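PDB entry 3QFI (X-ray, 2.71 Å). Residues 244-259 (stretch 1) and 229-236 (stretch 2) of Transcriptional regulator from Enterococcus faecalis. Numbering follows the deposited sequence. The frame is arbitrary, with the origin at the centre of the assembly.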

# COMPACT_ATOMS: atom_id res chain seq x y z
N TYR A 244 -15.60 -12.33 -2.70
CA TYR A 244 -15.34 -10.92 -2.43
C TYR A 244 -15.22 -10.76 -0.94
O TYR A 244 -15.53 -11.66 -0.18
CB TYR A 244 -16.47 -10.02 -2.91
CG TYR A 244 -16.76 -10.09 -4.37
CD1 TYR A 244 -17.54 -11.12 -4.89
CD2 TYR A 244 -16.30 -9.10 -5.24
CE1 TYR A 244 -17.85 -11.16 -6.23
CE2 TYR A 244 -16.61 -9.14 -6.59
CZ TYR A 244 -17.39 -10.17 -7.08
OH TYR A 244 -17.71 -10.23 -8.41
N GLN A 245 -14.76 -9.59 -0.53
CA GLN A 245 -14.63 -9.28 0.89
C GLN A 245 -15.40 -7.99 1.15
O GLN A 245 -15.09 -6.93 0.58
CB GLN A 245 -13.15 -9.11 1.24
CG GLN A 245 -12.87 -8.67 2.66
CD GLN A 245 -11.39 -8.58 2.95
OE1 GLN A 245 -10.95 -7.75 3.74
NE2 GLN A 245 -10.61 -9.45 2.30
N VAL A 246 -16.43 -8.08 1.99
CA VAL A 246 -17.23 -6.90 2.32
C VAL A 246 -16.71 -6.32 3.61
O VAL A 246 -16.73 -6.97 4.65
CB VAL A 246 -18.71 -7.24 2.53
CG1 VAL A 246 -19.47 -5.98 2.91
CG2 VAL A 246 -19.29 -7.85 1.28
N LEU A 247 -16.24 -5.08 3.54
CA LEU A 247 -15.68 -4.41 4.70
C LEU A 247 -16.71 -4.06 5.75
O LEU A 247 -17.87 -3.76 5.44
CB LEU A 247 -14.93 -3.14 4.27
CG LEU A 247 -13.67 -3.32 3.42
CD1 LEU A 247 -13.20 -1.98 2.91
CD2 LEU A 247 -12.57 -3.97 4.27
N ASP A 248 -16.29 -4.12 7.00
CA ASP A 248 -17.19 -3.75 8.08
C ASP A 248 -17.25 -2.23 7.98
O ASP A 248 -16.24 -1.56 8.06
CB ASP A 248 -16.65 -4.18 9.43
CG ASP A 248 -17.56 -3.76 10.56
OD1 ASP A 248 -17.68 -2.53 10.78
OD2 ASP A 248 -18.17 -4.64 11.22
N PRO A 249 -18.45 -1.68 7.82
CA PRO A 249 -18.60 -0.23 7.70
C PRO A 249 -18.11 0.60 8.89
O PRO A 249 -17.47 1.64 8.71
CB PRO A 249 -20.09 -0.07 7.45
CG PRO A 249 -20.68 -1.19 8.25
CD PRO A 249 -19.76 -2.34 7.88
N ASN A 250 -18.39 0.13 10.10
CA ASN A 250 -18.03 0.85 11.29
C ASN A 250 -16.46 0.77 11.52
O ASN A 250 -15.80 1.71 11.93
CB ASN A 250 -19.07 0.52 12.43
CG ASN A 250 -18.43 0.35 13.77
OD1 ASN A 250 -17.37 -0.36 13.90
ND2 ASN A 250 -19.01 1.00 14.82
N SER A 251 -15.86 -0.35 11.13
CA SER A 251 -14.41 -0.45 11.23
C SER A 251 -13.80 0.43 10.13
O SER A 251 -12.72 0.99 10.30
CB SER A 251 -13.92 -1.89 11.05
OG SER A 251 -12.53 -1.90 10.77
N LEU A 252 -14.53 0.54 9.01
CA LEU A 252 -14.12 1.34 7.85
C LEU A 252 -14.09 2.82 8.21
O LEU A 252 -13.13 3.53 7.90
CB LEU A 252 -15.11 1.17 6.68
CG LEU A 252 -14.59 1.36 5.23
CD1 LEU A 252 -15.74 1.71 4.28
CD2 LEU A 252 -13.54 2.45 5.18
N TYR A 253 -15.15 3.30 8.85
CA TYR A 253 -15.21 4.70 9.23
C TYR A 253 -14.07 5.06 10.15
O TYR A 253 -13.41 6.07 9.96
CB TYR A 253 -16.54 5.05 9.93
CG TYR A 253 -16.68 6.53 10.27
CD1 TYR A 253 -16.44 7.51 9.31
CD2 TYR A 253 -17.04 6.94 11.55
CE1 TYR A 253 -16.54 8.86 9.61
CE2 TYR A 253 -17.15 8.30 11.86
CZ TYR A 253 -16.89 9.25 10.88
OH TYR A 253 -16.97 10.60 11.17
N LYS A 254 -13.83 4.22 11.15
CA LYS A 254 -12.75 4.48 12.09
C LYS A 254 -11.42 4.60 11.32
O LYS A 254 -10.64 5.53 11.55
CB LYS A 254 -12.69 3.34 13.12
CG LYS A 254 -11.54 3.46 14.11
CD LYS A 254 -11.39 2.20 14.93
CE LYS A 254 -10.09 2.24 15.69
NZ LYS A 254 -8.92 2.37 14.76
N THR A 255 -11.17 3.68 10.41
CA THR A 255 -9.96 3.72 9.61
C THR A 255 -9.86 5.02 8.81
O THR A 255 -8.80 5.64 8.74
CB THR A 255 -9.93 2.59 8.61
OG1 THR A 255 -10.06 1.35 9.29
CG2 THR A 255 -8.62 2.62 7.82
N GLN A 256 -10.97 5.41 8.20
CA GLN A 256 -11.04 6.64 7.41
C GLN A 256 -10.75 7.87 8.23
O GLN A 256 -10.00 8.74 7.83
CB GLN A 256 -12.43 6.81 6.78
CG GLN A 256 -12.67 5.96 5.56
CD GLN A 256 -14.12 5.87 5.22
OE1 GLN A 256 -14.49 5.40 4.15
NE2 GLN A 256 -14.96 6.32 6.14
N THR A 257 -11.38 7.94 9.39
CA THR A 257 -11.18 9.08 10.26
C THR A 257 -9.72 9.11 10.69
O THR A 257 -9.11 10.17 10.71
CB THR A 257 -12.11 9.00 11.48
OG1 THR A 257 -13.47 8.98 11.02
CG2 THR A 257 -11.91 10.19 12.38
N THR A 258 -9.17 7.95 11.01
CA THR A 258 -7.77 7.88 11.41
C THR A 258 -6.86 8.48 10.34
O THR A 258 -6.10 9.40 10.60
CB THR A 258 -7.32 6.44 11.62
OG1 THR A 258 -8.11 5.85 12.65
CG2 THR A 258 -5.85 6.40 12.00
N LEU A 259 -6.94 7.93 9.13
CA LEU A 259 -6.11 8.42 8.05
C LEU A 259 -6.37 9.90 7.83
O LEU A 259 -5.43 10.69 7.73
CB LEU A 259 -6.38 7.62 6.78
CG LEU A 259 -6.07 6.15 7.01
CD1 LEU A 259 -6.18 5.39 5.69
CD2 LEU A 259 -4.67 5.99 7.60
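Stretch 2 (229-236) SEQLQGYS

Stretch 2 is extended: E230–Q233 pass along the helix that begins at P249, from T258 back to S251, and G234–S236 then pair antiparallel with the strand Y244–L247. The axes of strands 244–247 and 234–236 approach to 4.3 Å, their N-to-C directions 146° apart, so the pairing is antiparallel with a marked twist. Y244 lies at the margin, its O 3.8 Å from S236 C. Q245 faces S236 in a non-hydrogen-bonded pair, CA to CA 4.9 Å; Q245 CA also makes a CA-H...O contact of 3.2 Å with Y235 O. V246 and Y235 form the hydrogen-bonded pair: V246 N donates to Y235 O (3.0 Å) and Y235 N to V246 O (2.8 Å). Their side chains share one sheet face, while Q245, L247 and S236 use the other. L247 CA comes within 3.8 Å of G234 CA, closer than the CA atoms of the other two pairs. A CB on G234 would clash with Q245 OE1 at 2.8 Å, so the absence of a side chain there leaves room for the glutamine amide. L247 CD2 packs on L232 CB at 3.9 Å. D248 closes the ladder: D248 N donates to Q233 O (3.0 Å), and D248 OD2 accepts from Y235 OH (2.7 Å) near the plane of the tyrosine ring. Its other carboxylate oxygen, OD1, caps the helix, accepting from S251 N at 2.9 Å and, weakly, from N250 N at 2.8 Å; one side chain thus ties the helix start to stretch 2. Along the helix, S251 OG sits 3.1 Å from Q233 CD. One turn on, T255 OG1 donates to S251 O (2.9 Å) and lies 3.8 Å from L232 CD2, while T255 CG2 meets E230 OE2 at 3.4 Å. T258 CG2 touches E230 OE1 at 3.0 Å, so the glutamate carboxylate rests against two threonine methyls.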

# COMPACT_ATOMS: atom_id res chain seq x y z
N SER A 229 1.10 0.69 11.23
CA SER A 229 0.27 -0.02 10.25
C SER A 229 -1.21 0.12 10.56
O SER A 229 -1.59 0.61 11.62
CB SER A 229 0.64 -1.50 10.20
OG SER A 229 2.00 -1.70 9.86
N GLU A 230 -2.05 -0.33 9.63
CA GLU A 230 -3.49 -0.28 9.79
C GLU A 230 -4.13 -1.37 8.95
O GLU A 230 -3.86 -1.49 7.75
CB GLU A 230 -4.04 1.07 9.34
CG GLU A 230 -3.95 2.16 10.38
CD GLU A 230 -5.32 2.61 10.87
OE1 GLU A 230 -5.38 3.42 11.82
OE2 GLU A 230 -6.34 2.16 10.31
N GLN A 231 -4.98 -2.18 9.58
CA GLN A 231 -5.65 -3.26 8.87
C GLN A 231 -7.13 -2.93 8.65
O GLN A 231 -7.78 -2.32 9.51
CB GLN A 231 -5.54 -4.58 9.65
CG GLN A 231 -6.18 -4.58 11.05
CD GLN A 231 -6.54 -5.97 11.56
OE1 GLN A 231 -7.45 -6.63 11.02
NE2 GLN A 231 -5.84 -6.43 12.59
N LEU A 232 -7.64 -3.32 7.49
CA LEU A 232 -9.04 -3.09 7.16
C LEU A 232 -9.83 -4.34 7.50
O LEU A 232 -9.61 -5.41 6.92
CB LEU A 232 -9.20 -2.73 5.68
CG LEU A 232 -8.99 -1.26 5.31
CD1 LEU A 232 -9.02 -1.10 3.81
CD2 LEU A 232 -10.07 -0.40 5.96
N GLN A 233 -10.73 -4.20 8.47
CA GLN A 233 -11.58 -5.30 8.91
C GLN A 233 -12.69 -5.53 7.89
O GLN A 233 -13.35 -4.58 7.46
CB GLN A 233 -12.19 -4.97 10.28
CG GLN A 233 -11.17 -4.88 11.41
CD GLN A 233 -11.75 -4.24 12.66
OE1 GLN A 233 -12.85 -4.60 13.09
NE2 GLN A 233 -11.02 -3.31 13.25
N GLY A 234 -12.88 -6.79 7.52
CA GLY A 234 -13.91 -7.15 6.55
C GLY A 234 -14.50 -8.52 6.82
O GLY A 234 -14.23 -9.13 7.86
N TYR A 235 -15.30 -9.01 5.89
CA TYR A 235 -15.93 -10.32 6.04
C TYR A 235 -15.82 -11.07 4.72
O TYR A 235 -15.70 -10.46 3.65
CB TYR A 235 -17.41 -10.17 6.40
CG TYR A 235 -17.66 -9.42 7.69
CD1 TYR A 235 -17.38 -10.01 8.93
CD2 TYR A 235 -18.19 -8.13 7.66
CE1 TYR A 235 -17.62 -9.32 10.12
CE2 TYR A 235 -18.44 -7.43 8.84
CZ TYR A 235 -18.14 -8.03 10.07
OH TYR A 235 -18.36 -7.33 11.24
N SER A 236 -15.88 -12.40 4.79
CA SER A 236 -15.83 -13.23 3.60
C SER A 236 -17.18 -13.14 2.89
O SER A 236 -18.22 -13.02 3.54
CB SER A 236 -15.57 -14.69 4.00
OG SER A 236 -15.13 -14.77 5.34